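Local coordinates for ferric enterobactin receptor PIRA (Pseudomonas aeruginosa, PDB 5FP2), which probably imports ferric enterobactin and related siderophores, along with siderophore-drug conjugates, across the outer membrane as a TonB-dependent receptor, at residues A[234-240]-A[259-265]; A[178-182]-A[210-214]; A[171-177]-A[707-713]. All coordinates share one frame; numbering follows the deposited sequence.

Contact 1: residues A[234-240]-A[259-265]; sequences GVRNRDL and GFSRQGN
Arg236 with Gly264, Arg238 with Arg262 and Leu240 with Phe260 are the three hydrogen-bonded pairs that join these segments, each closed by two backbone bonds. Arg238 N to Arg262 O, at 3.0 Å, is representative of the six. In the intervening non-hydrogen-bonded pairs, Asn237 with Gln263 and Asp239 with Ser261, CA-H groups supplement the ladder by leaning on the neighbouring carbonyls; Asp239 CA, for one, lies 3.3 Å from Phe260 O. The strands run antiparallel at 175° and form the open end, away from the turn, of the hairpin of strands 235-247 and 252-264 in the 22-stranded barrel typical of TonB-dependent receptors. Further backbone bonds tie this hairpin to strand 199-210 on one flank and strand 292-306 on the other.

Among apolar contacts, Phe260 stands out. With chi1 at 79° its ring lies over the backbone rather than away from it, so that one face covers Asp239 CA and CE1 reaches Leu240 CB at 3.5 Å. A large flat residue suits this place on the barrel surface because it can shield polar backbone beneath it.

Charged groups share that face. Arg238 and Arg262 run side by side, and Arg238 NH1 sits above one face of the Arg262 guanidinium, offset toward its rim; the planes are 41° apart. Their nearest nitrogens, Arg238 NH2 and Arg262 NH1, are 3.8 Å apart, which probably costs some repulsion. Arg236 bends at chi2 and chi3, bringing the edge of its guanidinium against the backbone of Asn265.

Polar residues occupy the other face. Asp239 CB meets Ser261 CB at 3.8 Å, while the aspartate carboxylate leads away to a weak bond with Ser206 OG and the side chain touches Pro127 of the plug.

Contact 2: residues A[178-182]-A[210-214]; sequences SSKDG and TDSDD
Asp181 and Asp213 meet, their side chains crossing at an angle, where two loops come together at one rim of the barrel, probably the extracellular one, where the strands of TonB-dependent receptors are joined by long connections. Segment 178-182 belongs to the short link between strands 166-176 and 184-194, and segment 210-214 begins the connection from strand 199-210 to strand 235-247. The two carboxylates are turned almost square to one another, their planes 89° apart, with Asp181 OD1 and Asp213 OD2 at 3.9 Å. Two like charges this near would probably disfavour each other and might raise the proton affinity of one of them, although surrounding solvent should soften the effect.

The methylene of Asp213 lies against the first loop near Gly182 N, but its CB is modelled too close to Lys180 O, so the fine detail is doubtful. Glycine fits its place well: lacking a side chain, Gly182 lets its CA come within 4.3 Å of Asp213 CA. The next residue, Asp214, with chi1 at 48°, folds its carboxylate back toward the first loop, though OD1 and Ser179 O, 3.8 Å apart, are both acceptors and merely neighbours. Lys180 sends its CB away from the second loop, and its aliphatic stem brushes past Asp214 O before bending at chi3 and chi4; its side chain also touches Arg687.

Beyond this contact, backbone bonding between Asp211 and Ala183 ties the bases of the loops together. Within the first loop, serine and aspartate suit a turn because their short side chains can bond nearby amides: Gly182 N gives a weak hydrogen bond to Asp181 OD1, and Asp181 N gives another, also weak, to Ser178 OG at 3.4 Å.

Contact 3: residues A[171-177]-A[707-713]; sequences VFTNIPE and RAYYVSM
Glu177 runs out fully extended, with chi1 -174° and chi2 -177°, and so carries its carboxylate past the strand end to Arg707 and Tyr709; Arg707 bends at chi3 to bring its guanidinium back to meet it. This is the seam of the barrel, where the first strand, 166-176, closes antiparallel on the last, 708-716. Glu177 OE1 has two partners. Tyr709 OH donates to it from the ring's edge, at a modelled distance too short to be trusted in detail, while Arg707 NH1 lies 2.9 Å from Glu177 OE1 on its syn side, somewhat out of the carboxylate plane, and forms a salt bridge, with a weaker bond to OE2. Glutamate suits the spot because it is long enough to span both partners. Arg707 NH2 also bonds to Leu683 O, giving the guanidinium a partner besides Glu177.

In the backbone beside the salt bridge, Glu177 N bonds to Arg707 O at 3.0 Å, continuing a ladder of paired bonds at Ile175-Tyr709, Thr173-Val711 and Val171-Met713. The side chains of these three pairs lie on the outer surface, where mostly apolar or beta-branched groups fit: Thr173 CG2 and Val711 CG1 lie alongside each other at 3.9 Å.

The other face looks into the barrel. Here Phe172 and Tyr710 bring their rings nearly parallel, 28° apart, but slide them so far that they barely overlap, with ring centroids 5.6 Å apart; Phe172 CE2 touches Tyr710 CD1 at 3.7 Å. Both rings also pack on Pro52 of the plug, and Tyr710 OH bonds to Ser665 OG. Small Ala708 lets Pro176 CA approach its CB to 3.6 Å. Farther along, Ser712 OG makes a weak bond, 3.3 Å, to Val171 O, the same oxygen that accepts Met713 N.

How the contacts relate
After the N-terminal plug, the chain enters the barrel at strand 166-176, whose end forms half of contact 3; the partner comes more than 500 residues later, so this closure encloses almost the whole barrel, contacts 1 and 2 included. Contact 2 closes first, joining the connections that follow strands 166-176 and 199-210. Contact 1 follows in series and closes the hairpin of strands 235-247 and 252-264. Contact 2 bridges the other two: Asp181 packs on Pro176 of contact 3, and Thr210 O probably accepts Val235 N of contact 1. Contacts 1 and 3 do not touch, their nearest atoms being about 11 Å apart, but share one sheet.

Contact 1: residues A[234-240]-A[259-265]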
ATOM      1  N   GLY A 234      -1.287 -13.073 -24.427  1.00145.12           N
ATOM      2  CA  GLY A 234      -0.899 -12.635 -23.086  1.00140.10           C
ATOM      3  C   GLY A 234      -1.754 -11.518 -22.505  1.00139.67           C
ATOM      4  O   GLY A 234      -2.953 -11.429 -22.783  1.00144.31           O
ATOM      5  N   VAL A 235      -1.135 -10.682 -21.668  1.00134.63           N
ATOM      6  CA  VAL A 235      -1.839  -9.610 -20.958  1.00133.86           C
ATOM      7  C   VAL A 235      -1.069  -8.295 -21.076  1.00129.31           C
ATOM      8  O   VAL A 235       0.151  -8.264 -20.954  1.00125.63           O
ATOM      9  CB  VAL A 235      -2.000  -9.969 -19.467  1.00133.31           C
ATOM     10  CG1 VAL A 235      -2.729  -8.854 -18.728  1.00133.01           C
ATOM     11  CG2 VAL A 235      -2.742 -11.289 -19.322  1.00138.41           C
ATOM     12  N   ARG A 236      -1.779  -7.202 -21.307  1.00130.05           N
ATOM     13  CA  ARG A 236      -1.119  -5.920 -21.500  1.00126.42           C
ATOM     14  C   ARG A 236      -1.589  -4.957 -20.416  1.00124.69           C
ATOM     15  O   ARG A 236      -2.691  -5.098 -19.894  1.00127.60           O
ATOM     16  CB  ARG A 236      -1.428  -5.387 -22.906  1.00129.30           C
ATOM     17  CG  ARG A 236      -0.692  -6.127 -24.016  1.00130.76           C
ATOM     18  CD  ARG A 236      -1.490  -6.184 -25.317  1.00136.67           C
ATOM     19  NE  ARG A 236      -2.412  -7.327 -25.386  1.00141.48           N
ATOM     20  CZ  ARG A 236      -2.383  -8.292 -26.314  1.00145.64           C
ATOM     21  NH1 ARG A 236      -1.462  -8.293 -27.274  1.00145.71           N
ATOM     22  NH2 ARG A 236      -3.276  -9.279 -26.279  1.00150.35           N
ATOM     23  N   ASN A 237      -0.713  -4.046 -20.008  1.00120.43           N
ATOM     24  CA  ASN A 237      -1.126  -2.852 -19.267  1.00119.06           C
ATOM     25  C   ASN A 237      -0.479  -1.596 -19.797  1.00116.58           C
ATOM     26  O   ASN A 237       0.714  -1.556 -20.067  1.00114.23           O
ATOM     27  CB  ASN A 237      -0.772  -2.940 -17.782  1.00116.90           C
ATOM     28  CG  ASN A 237      -1.266  -4.204 -17.146  1.00119.63           C
ATOM     29  OD1 ASN A 237      -2.423  -4.292 -16.732  1.00122.96           O
ATOM     30  ND2 ASN A 237      -0.397  -5.211 -17.094  1.00118.81           N
ATOM     31  N   ARG A 238      -1.251  -0.526 -19.805  1.00117.36           N
ATOM     32  CA  ARG A 238      -0.709   0.783 -20.084  1.00115.15           C
ATOM     33  C   ARG A 238      -1.325   1.745 -19.087  1.00114.36           C
ATOM     34  O   ARG A 238      -2.518   1.655 -18.771  1.00117.18           O
ATOM     35  CB  ARG A 238      -1.032   1.185 -21.535  1.00118.13           C
ATOM     36  CG  ARG A 238       0.030   2.074 -22.172  1.00116.40           C
ATOM     37  CD  ARG A 238       0.120   1.886 -23.674  1.00119.99           C
ATOM     38  NE  ARG A 238      -0.303   0.559 -24.109  1.00123.01           N
ATOM     39  CZ  ARG A 238      -1.432   0.306 -24.774  1.00127.91           C
ATOM     40  NH1 ARG A 238      -2.300   1.279 -25.083  1.00130.48           N
ATOM     41  NH2 ARG A 238      -1.697  -0.942 -25.147  1.00130.83           N
ATOM     42  N   ASP A 239      -0.500   2.617 -18.531  1.00111.06           N
ATOM     43  CA  ASP A 239      -1.025   3.673 -17.702  1.00110.55           C
ATOM     44  C   ASP A 239      -0.228   4.929 -17.930  1.00108.25           C
ATOM     45  O   ASP A 239       0.945   4.875 -18.302  1.00106.61           O
ATOM     46  CB  ASP A 239      -1.017   3.271 -16.220  1.00109.86           C
ATOM     47  CG  ASP A 239       0.380   3.152 -15.639  1.00106.94           C
ATOM     48  OD1 ASP A 239       1.271   3.927 -16.077  1.00105.00           O
ATOM     49  OD2 ASP A 239       0.563   2.326 -14.704  1.00107.25           O
ATOM     50  N   LEU A 240      -0.898   6.060 -17.761  1.00108.76           N
ATOM     51  CA  LEU A 240      -0.240   7.353 -17.726  1.00106.85           C
ATOM     52  C   LEU A 240      -0.939   8.241 -16.692  1.00106.84           C
ATOM     53  O   LEU A 240      -2.157   8.138 -16.480  1.00109.26           O
ATOM     54  CB  LEU A 240      -0.305   7.990 -19.109  1.00108.50           C
ATOM     55  CG  LEU A 240       0.868   8.887 -19.508  1.00107.05           C
ATOM     56  CD1 LEU A 240       0.803   9.278 -20.989  1.00109.88           C
ATOM     57  CD2 LEU A 240       0.878  10.126 -18.619  1.00105.56           C
ATOM     58  N   GLY A 259      -5.209  11.147 -15.360  1.00118.83           N
ATOM     59  CA  GLY A 259      -4.573  10.038 -16.032  1.00119.21           C
ATOM     60  C   GLY A 259      -5.484   8.845 -16.168  1.00120.13           C
ATOM     61  O   GLY A 259      -6.612   8.834 -15.694  1.00120.42           O
ATOM     62  N   PHE A 260      -4.960   7.802 -16.783  1.00120.80           N
ATOM     63  CA  PHE A 260      -5.761   6.633 -17.061  1.00122.17           C
ATOM     64  C   PHE A 260      -4.925   5.394 -16.795  1.00122.25           C
ATOM     65  O   PHE A 260      -3.704   5.458 -16.801  1.00121.57           O
ATOM     66  CB  PHE A 260      -6.250   6.660 -18.519  1.00123.94           C
ATOM     67  CG  PHE A 260      -5.211   6.242 -19.511  1.00124.57           C
ATOM     68  CD1 PHE A 260      -4.184   7.092 -19.843  1.00123.74           C
ATOM     69  CD2 PHE A 260      -5.232   4.982 -20.055  1.00126.17           C
ATOM     70  CE1 PHE A 260      -3.179   6.684 -20.686  1.00124.37           C
ATOM     71  CE2 PHE A 260      -4.224   4.559 -20.885  1.00126.84           C
ATOM     72  CZ  PHE A 260      -3.185   5.404 -21.188  1.00125.86           C
ATOM     73  N   SER A 261      -5.591   4.270 -16.586  1.00123.36           N
ATOM     74  CA  SER A 261      -4.968   2.976 -16.787  1.00124.36           C
ATOM     75  C   SER A 261      -5.871   2.107 -17.625  1.00126.73           C
ATOM     76  O   SER A 261      -7.089   2.179 -17.535  1.00127.50           O
ATOM     77  CB  SER A 261      -4.621   2.280 -15.450  1.00123.62           C
ATOM     78  OG  SER A 261      -5.737   2.123 -14.585  1.00123.71           O
ATOM     79  N   ARG A 262      -5.239   1.275 -18.432  1.00128.12           N
ATOM     80  CA  ARG A 262      -5.920   0.496 -19.437  1.00130.80           C
ATOM     81  C   ARG A 262      -5.315  -0.894 -19.385  1.00132.18           C
ATOM     82  O   ARG A 262      -4.139  -1.054 -19.073  1.00131.19           O
ATOM     83  CB  ARG A 262      -5.640   1.145 -20.792  1.00131.44           C
ATOM     84  CG  ARG A 262      -6.337   0.596 -22.020  1.00134.43           C
ATOM     85  CD  ARG A 262      -5.642   1.252 -23.204  1.00134.63           C
ATOM     86  NE  ARG A 262      -6.134   0.885 -24.523  1.00137.59           N
ATOM     87  CZ  ARG A 262      -5.930  -0.291 -25.108  1.00140.02           C
ATOM     88  NH1 ARG A 262      -5.410  -1.304 -24.418  1.00139.99           N
ATOM     89  NH2 ARG A 262      -6.361  -0.485 -26.355  1.00142.86           N
ATOM     90  N   GLN A 263      -6.144  -1.905 -19.596  1.00134.66           N
ATOM     91  CA  GLN A 263      -5.675  -3.273 -19.545  1.00136.44           C
ATOM     92  C   GLN A 263      -6.405  -4.144 -20.556  1.00140.01           C
ATOM     93  O   GLN A 263      -7.631  -4.134 -20.626  1.00141.31           O
ATOM     94  CB  GLN A 263      -5.852  -3.827 -18.132  1.00135.78           C
ATOM     95  CG  GLN A 263      -5.497  -5.292 -18.014  1.00138.01           C
ATOM     96  CD  GLN A 263      -5.724  -5.800 -16.615  1.00137.51           C
ATOM     97  OE1 GLN A 263      -5.110  -5.317 -15.657  1.00135.08           O
ATOM     98  NE2 GLN A 263      -6.633  -6.761 -16.479  1.00140.03           N
ATOM     99  N   GLY A 264      -5.640  -4.944 -21.289  1.00141.85           N
ATOM    100  CA  GLY A 264      -6.208  -5.876 -22.251  1.00145.69           C
ATOM    101  C   GLY A 264      -5.636  -7.274 -22.108  1.00147.86           C
ATOM    102  O   GLY A 264      -4.931  -7.578 -21.133  1.00146.40           O
ATOM    103  N   ASN A 265      -6.020  -8.150 -23.036  1.00151.70           N
ATOM    104  CA  ASN A 265      -5.348  -9.437 -23.234  1.00154.38           C
ATOM    105  C   ASN A 265      -5.698 -10.062 -24.579  1.00158.62           C
ATOM    106  O   ASN A 265      -6.864 -10.118 -24.966  1.00160.78           O
ATOM    107  CB  ASN A 265      -5.681 -10.423 -22.109  1.00155.32           C
ATOM    108  CG  ASN A 265      -7.170 -10.613 -21.912  1.00157.09           C
ATOM    109  OD1 ASN A 265      -7.785  -9.892 -21.125  1.00154.71           O
ATOM    110  ND2 ASN A 265      -7.737 -11.642 -22.543  1.00161.52           N
TER

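Contact 2: residues A[178-182]-A[210-214]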
ATOM      1  N   SER A 178      11.746 -22.073 -17.605  1.00133.99           N
ATOM      2  CA  SER A 178      10.778 -22.944 -18.246  1.00136.14           C
ATOM      3  C   SER A 178       9.966 -22.140 -19.244  1.00134.79           C
ATOM      4  O   SER A 178       9.456 -21.075 -18.899  1.00132.69           O
ATOM      5  CB  SER A 178       9.834 -23.526 -17.201  1.00138.46           C
ATOM      6  OG  SER A 178       8.558 -23.777 -17.767  1.00140.11           O
ATOM      7  N   SER A 179       9.804 -22.655 -20.463  1.00136.55           N
ATOM      8  CA  SER A 179       8.972 -21.970 -21.465  1.00136.48           C
ATOM      9  C   SER A 179       7.481 -22.156 -21.178  1.00138.45           C
ATOM     10  O   SER A 179       6.660 -21.390 -21.663  1.00138.36           O
ATOM     11  CB  SER A 179       9.304 -22.433 -22.886  1.00138.78           C
ATOM     12  OG  SER A 179       9.314 -23.845 -22.982  1.00142.09           O
ATOM     13  N   LYS A 180       7.144 -23.148 -20.355  1.00140.78           N
ATOM     14  CA  LYS A 180       5.823 -23.220 -19.737  1.00142.97           C
ATOM     15  C   LYS A 180       5.412 -21.872 -19.169  1.00140.12           C
ATOM     16  O   LYS A 180       4.315 -21.401 -19.450  1.00141.31           O
ATOM     17  CB  LYS A 180       5.797 -24.247 -18.606  1.00145.55           C
ATOM     18  CG  LYS A 180       4.427 -24.402 -17.957  1.00149.00           C
ATOM     19  CD  LYS A 180       4.347 -25.667 -17.101  1.00153.19           C
ATOM     20  CE  LYS A 180       5.211 -25.567 -15.851  1.00151.77           C
ATOM     21  NZ  LYS A 180       4.470 -24.962 -14.708  1.00152.82           N
ATOM     22  N   ASP A 181       6.236 -21.311 -18.285  1.00137.11           N
ATOM     23  CA  ASP A 181       6.017 -19.953 -17.782  1.00134.20           C
ATOM     24  C   ASP A 181       6.303 -18.926 -18.875  1.00131.47           C
ATOM     25  O   ASP A 181       7.059 -19.198 -19.814  1.00131.38           O
ATOM     26  CB  ASP A 181       6.903 -19.679 -16.566  1.00132.56           C
ATOM     27  CG  ASP A 181       6.369 -18.551 -15.689  1.00131.18           C
ATOM     28  OD1 ASP A 181       5.905 -17.510 -16.224  1.00129.17           O
ATOM     29  OD2 ASP A 181       6.430 -18.721 -14.447  1.00132.60           O
ATOM     30  N   GLY A 182       5.651 -17.768 -18.773  1.00129.91           N
ATOM     31  CA  GLY A 182       5.653 -16.790 -19.853  1.00128.37           C
ATOM     32  C   GLY A 182       6.438 -15.556 -19.468  1.00124.54           C
ATOM     33  O   GLY A 182       6.476 -15.180 -18.296  1.00123.29           O
ATOM     34  N   THR A 210       2.860  -9.366 -20.725  1.00120.81           N
ATOM     35  CA  THR A 210       3.143 -10.599 -20.007  1.00121.42           C
ATOM     36  C   THR A 210       2.534 -11.787 -20.715  1.00125.49           C
ATOM     37  O   THR A 210       1.316 -11.965 -20.700  1.00128.68           O
ATOM     38  CB  THR A 210       2.610 -10.554 -18.572  1.00121.29           C
ATOM     39  OG1 THR A 210       3.131  -9.397 -17.905  1.00117.99           O
ATOM     40  CG2 THR A 210       3.025 -11.823 -17.833  1.00122.41           C
ATOM     41  N   ASP A 211       3.393 -12.582 -21.342  1.00125.89           N
ATOM     42  CA  ASP A 211       2.946 -13.634 -22.236  1.00130.03           C
ATOM     43  C   ASP A 211       2.141 -14.652 -21.456  1.00132.76           C
ATOM     44  O   ASP A 211       2.246 -14.715 -20.240  1.00131.27           O
ATOM     45  CB  ASP A 211       4.135 -14.256 -22.959  1.00129.92           C
ATOM     46  CG  ASP A 211       4.830 -13.246 -23.877  1.00128.68           C
ATOM     47  OD1 ASP A 211       5.299 -12.201 -23.365  1.00125.24           O
ATOM     48  OD2 ASP A 211       4.733 -13.391 -25.121  1.00131.88           O
ATOM     49  N   SER A 212       1.189 -15.293 -22.118  1.00137.52           N
ATOM     50  CA  SER A 212       0.433 -16.355 -21.475  1.00141.16           C
ATOM     51  C   SER A 212       1.289 -17.615 -21.431  1.00141.44           C
ATOM     52  O   SER A 212       1.726 -18.116 -22.472  1.00142.75           O
ATOM     53  CB  SER A 212      -0.862 -16.637 -22.236  1.00147.09           C
ATOM     54  OG  SER A 212      -1.036 -15.717 -23.297  1.00147.41           O
ATOM     55  N   ASP A 213       1.554 -18.116 -20.228  1.00140.66           N
ATOM     56  CA  ASP A 213       2.201 -19.417 -20.101  1.00141.93           C
ATOM     57  C   ASP A 213       1.291 -20.564 -20.559  1.00147.82           C
ATOM     58  O   ASP A 213       0.176 -20.718 -20.058  1.00151.44           O
ATOM     59  CB  ASP A 213       2.739 -19.657 -18.680  1.00140.43           C
ATOM     60  CG  ASP A 213       1.768 -19.238 -17.582  1.00141.86           C
ATOM     61  OD1 ASP A 213       0.629 -19.759 -17.559  1.00146.61           O
ATOM     62  OD2 ASP A 213       2.179 -18.456 -16.689  1.00138.91           O
ATOM     63  N   ASP A 214       1.751 -21.317 -21.558  1.00149.35           N
ATOM     64  CA  ASP A 214       1.077 -22.547 -22.004  1.00155.25           C
ATOM     65  C   ASP A 214       1.597 -23.802 -21.273  1.00156.32           C
ATOM     66  O   ASP A 214       0.993 -24.282 -20.306  1.00158.95           O
ATOM     67  CB  ASP A 214       1.257 -22.727 -23.527  1.00157.32           C
ATOM     68  CG  ASP A 214       2.705 -22.529 -23.983  1.00153.19           C
ATOM     69  OD1 ASP A 214       3.638 -23.012 -23.277  1.00150.74           O
ATOM     70  OD2 ASP A 214       2.906 -21.894 -25.054  1.00153.12           O
TER

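Contact 3: residues A[171-177]-A[707-713]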
ATOM      1  N   VAL A 171      13.680   0.011 -18.607  1.00109.05           N
ATOM      2  CA  VAL A 171      13.210  -1.222 -19.205  1.00109.12           C
ATOM      3  C   VAL A 171      13.558  -2.430 -18.345  1.00109.38           C
ATOM      4  O   VAL A 171      14.685  -2.577 -17.866  1.00111.05           O
ATOM      5  CB  VAL A 171      13.769  -1.430 -20.609  1.00111.64           C
ATOM      6  CG1 VAL A 171      12.884  -2.417 -21.352  1.00111.74           C
ATOM      7  CG2 VAL A 171      13.844  -0.103 -21.340  1.00112.66           C
ATOM      8  N   PHE A 172      12.583  -3.314 -18.189  1.00108.40           N
ATOM      9  CA  PHE A 172      12.762  -4.511 -17.386  1.00109.01           C
ATOM     10  C   PHE A 172      12.176  -5.700 -18.117  1.00109.51           C
ATOM     11  O   PHE A 172      11.105  -5.600 -18.726  1.00108.95           O
ATOM     12  CB  PHE A 172      12.053  -4.354 -16.047  1.00108.03           C
ATOM     13  CG  PHE A 172      12.065  -5.595 -15.207  1.00109.30           C
ATOM     14  CD1 PHE A 172      11.116  -6.583 -15.394  1.00109.42           C
ATOM     15  CD2 PHE A 172      13.020  -5.765 -14.231  1.00111.07           C
ATOM     16  CE1 PHE A 172      11.105  -7.713 -14.604  1.00111.07           C
ATOM     17  CE2 PHE A 172      13.037  -6.908 -13.441  1.00112.89           C
ATOM     18  CZ  PHE A 172      12.066  -7.878 -13.613  1.00112.78           C
ATOM     19  N   THR A 173      12.848  -6.838 -18.001  1.00111.05           N
ATOM     20  CA  THR A 173      12.395  -8.038 -18.667  1.00111.99           C
ATOM     21  C   THR A 173      12.784  -9.254 -17.830  1.00113.24           C
ATOM     22  O   THR A 173      13.922  -9.398 -17.382  1.00114.52           O
ATOM     23  CB  THR A 173      12.970  -8.128 -20.090  1.00113.65           C
ATOM     24  OG1 THR A 173      12.765  -9.443 -20.608  1.00115.20           O
ATOM     25  CG2 THR A 173      14.451  -7.811 -20.093  1.00115.16           C
ATOM     26  N   ASN A 174      11.790 -10.082 -17.547  1.00113.40           N
ATOM     27  CA  ASN A 174      11.975 -11.277 -16.774  1.00115.04           C
ATOM     28  C   ASN A 174      11.668 -12.472 -17.646  1.00116.47           C
ATOM     29  O   ASN A 174      10.546 -12.625 -18.109  1.00116.50           O
ATOM     30  CB  ASN A 174      11.017 -11.240 -15.591  1.00114.97           C
ATOM     31  CG  ASN A 174      10.931 -12.558 -14.870  1.00117.39           C
ATOM     32  OD1 ASN A 174      11.832 -12.916 -14.128  1.00118.95           O
ATOM     33  ND2 ASN A 174       9.848 -13.288 -15.088  1.00118.36           N
ATOM     34  N   ILE A 175      12.650 -13.346 -17.831  1.00118.21           N
ATOM     35  CA  ILE A 175      12.461 -14.558 -18.629  1.00120.01           C
ATOM     36  C   ILE A 175      12.565 -15.828 -17.772  1.00121.97           C
ATOM     37  O   ILE A 175      13.652 -16.194 -17.311  1.00123.27           O
ATOM     38  CB  ILE A 175      13.491 -14.624 -19.772  1.00121.23           C
ATOM     39  CG1 ILE A 175      13.336 -13.413 -20.707  1.00120.20           C
ATOM     40  CG2 ILE A 175      13.333 -15.923 -20.548  1.00123.54           C
ATOM     41  CD1 ILE A 175      14.649 -12.797 -21.133  1.00121.14           C
ATOM     42  N   PRO A 176      11.429 -16.508 -17.556  1.00122.85           N
ATOM     43  CA  PRO A 176      11.395 -17.830 -16.939  1.00125.43           C
ATOM     44  C   PRO A 176      12.277 -18.811 -17.676  1.00127.20           C
ATOM     45  O   PRO A 176      12.267 -18.842 -18.895  1.00127.25           O
ATOM     46  CB  PRO A 176       9.938 -18.253 -17.103  1.00126.52           C
ATOM     47  CG  PRO A 176       9.171 -16.982 -17.168  1.00124.35           C
ATOM     48  CD  PRO A 176      10.078 -15.982 -17.823  1.00122.01           C
ATOM     49  N   GLU A 177      12.961 -19.674 -16.938  1.00129.30           N
ATOM     50  CA  GLU A 177      13.761 -20.738 -17.540  1.00131.52           C
ATOM     51  C   GLU A 177      12.916 -21.827 -18.171  1.00133.32           C
ATOM     52  O   GLU A 177      13.313 -22.431 -19.159  1.00134.66           O
ATOM     53  CB  GLU A 177      14.663 -21.366 -16.499  1.00133.86           C
ATOM     54  CG  GLU A 177      15.623 -22.387 -17.071  1.00136.39           C
ATOM     55  CD  GLU A 177      16.468 -23.041 -15.996  1.00139.43           C
ATOM     56  OE1 GLU A 177      17.428 -22.387 -15.509  1.00139.83           O
ATOM     57  OE2 GLU A 177      16.146 -24.185 -15.606  1.00141.97           O
ATOM     58  N   ARG A 707      12.604 -21.057 -11.572  1.00113.25           N
ATOM     59  CA  ARG A 707      13.735 -20.158 -11.751  1.00111.46           C
ATOM     60  C   ARG A 707      13.518 -19.256 -12.943  1.00111.03           C
ATOM     61  O   ARG A 707      12.962 -19.681 -13.961  1.00112.30           O
ATOM     62  CB  ARG A 707      15.011 -20.958 -11.985  1.00111.68           C
ATOM     63  CG  ARG A 707      16.220 -20.109 -12.350  1.00110.24           C
ATOM     64  CD  ARG A 707      17.331 -20.954 -12.957  1.00110.95           C
ATOM     65  NE  ARG A 707      17.956 -21.809 -11.935  1.00111.59           N
ATOM     66  CZ  ARG A 707      18.040 -23.134 -11.994  1.00113.34           C
ATOM     67  NH1 ARG A 707      17.602 -23.821 -13.039  1.00114.71           N
ATOM     68  NH2 ARG A 707      18.542 -23.772 -10.982  1.00114.01           N
ATOM     69  N   ALA A 708      14.008 -18.022 -12.833  1.00109.51           N
ATOM     70  CA  ALA A 708      13.797 -17.011 -13.871  1.00109.20           C
ATOM     71  C   ALA A 708      14.862 -15.911 -13.844  1.00107.75           C
ATOM     72  O   ALA A 708      15.225 -15.382 -12.793  1.00106.92           O
ATOM     73  CB  ALA A 708      12.402 -16.414 -13.762  1.00109.77           C
ATOM     74  N   TYR A 709      15.336 -15.568 -15.037  1.00107.76           N
ATOM     75  CA  TYR A 709      16.404 -14.599 -15.217  1.00106.78           C
ATOM     76  C   TYR A 709      15.765 -13.277 -15.567  1.00106.67           C
ATOM     77  O   TYR A 709      14.788 -13.248 -16.319  1.00107.59           O
ATOM     78  CB  TYR A 709      17.316 -15.057 -16.350  1.00107.17           C
ATOM     79  CG  TYR A 709      17.777 -16.503 -16.197  1.00107.84           C
ATOM     80  CD1 TYR A 709      16.945 -17.561 -16.541  1.00109.15           C
ATOM     81  CD2 TYR A 709      19.036 -16.810 -15.702  1.00107.51           C
ATOM     82  CE1 TYR A 709      17.357 -18.876 -16.443  1.00110.12           C
ATOM     83  CE2 TYR A 709      19.440 -18.130 -15.568  1.00108.45           C
ATOM     84  CZ  TYR A 709      18.603 -19.163 -15.945  1.00109.75           C
ATOM     85  OH  TYR A 709      19.012 -20.482 -15.763  1.00110.98           O
ATOM     86  N   TYR A 710      16.249 -12.199 -14.960  1.00105.88           N
ATOM     87  CA  TYR A 710      15.740 -10.867 -15.279  1.00106.03           C
ATOM     88  C   TYR A 710      16.858  -9.838 -15.417  1.00105.58           C
ATOM     89  O   TYR A 710      17.921  -9.962 -14.819  1.00105.06           O
ATOM     90  CB  TYR A 710      14.736 -10.402 -14.221  1.00106.13           C
ATOM     91  CG  TYR A 710      15.364 -10.044 -12.887  1.00105.45           C
ATOM     92  CD1 TYR A 710      16.089  -8.870 -12.737  1.00105.24           C
ATOM     93  CD2 TYR A 710      15.207 -10.860 -11.774  1.00105.35           C
ATOM     94  CE1 TYR A 710      16.665  -8.526 -11.531  1.00105.01           C
ATOM     95  CE2 TYR A 710      15.758 -10.509 -10.558  1.00105.04           C
ATOM     96  CZ  TYR A 710      16.475  -9.325 -10.437  1.00104.91           C
ATOM     97  OH  TYR A 710      17.071  -8.967  -9.229  1.00104.97           O
ATOM     98  N   VAL A 711      16.582  -8.780 -16.162  1.00106.09           N
ATOM     99  CA  VAL A 711      17.560  -7.712 -16.331  1.00106.03           C
ATOM    100  C   VAL A 711      16.872  -6.358 -16.627  1.00106.85           C
ATOM    101  O   VAL A 711      15.790  -6.293 -17.227  1.00107.65           O
ATOM    102  CB  VAL A 711      18.625  -8.098 -17.398  1.00106.13           C
ATOM    103  CG1 VAL A 711      17.974  -8.668 -18.647  1.00106.89           C
ATOM    104  CG2 VAL A 711      19.522  -6.921 -17.755  1.00106.48           C
ATOM    105  N   SER A 712      17.437  -5.303 -16.049  1.00106.93           N
ATOM    106  CA  SER A 712      16.838  -3.975 -16.070  1.00107.94           C
ATOM    107  C   SER A 712      17.896  -2.959 -16.416  1.00108.51           C
ATOM    108  O   SER A 712      19.040  -3.058 -15.981  1.00108.08           O
ATOM    109  CB  SER A 712      16.285  -3.616 -14.694  1.00107.95           C
ATOM    110  OG  SER A 712      15.626  -2.361 -14.697  1.00109.22           O
ATOM    111  N   MET A 713      17.471  -1.925 -17.123  1.00109.78           N
ATOM    112  CA  MET A 713      18.317  -0.772 -17.407  1.00110.80           C
ATOM    113  C   MET A 713      17.534   0.471 -17.069  1.00112.23           C
ATOM    114  O   MET A 713      16.344   0.546 -17.370  1.00112.85           O
ATOM    115  CB  MET A 713      18.682  -0.764 -18.880  1.00111.42           C
ATOM    116  CG  MET A 713      19.857   0.134 -19.215  1.00112.37           C
ATOM    117  SD  MET A 713      20.276   0.003 -20.964  1.00113.21           S
ATOM    118  CE  MET A 713      19.879   1.662 -21.574  1.00115.63           C
TER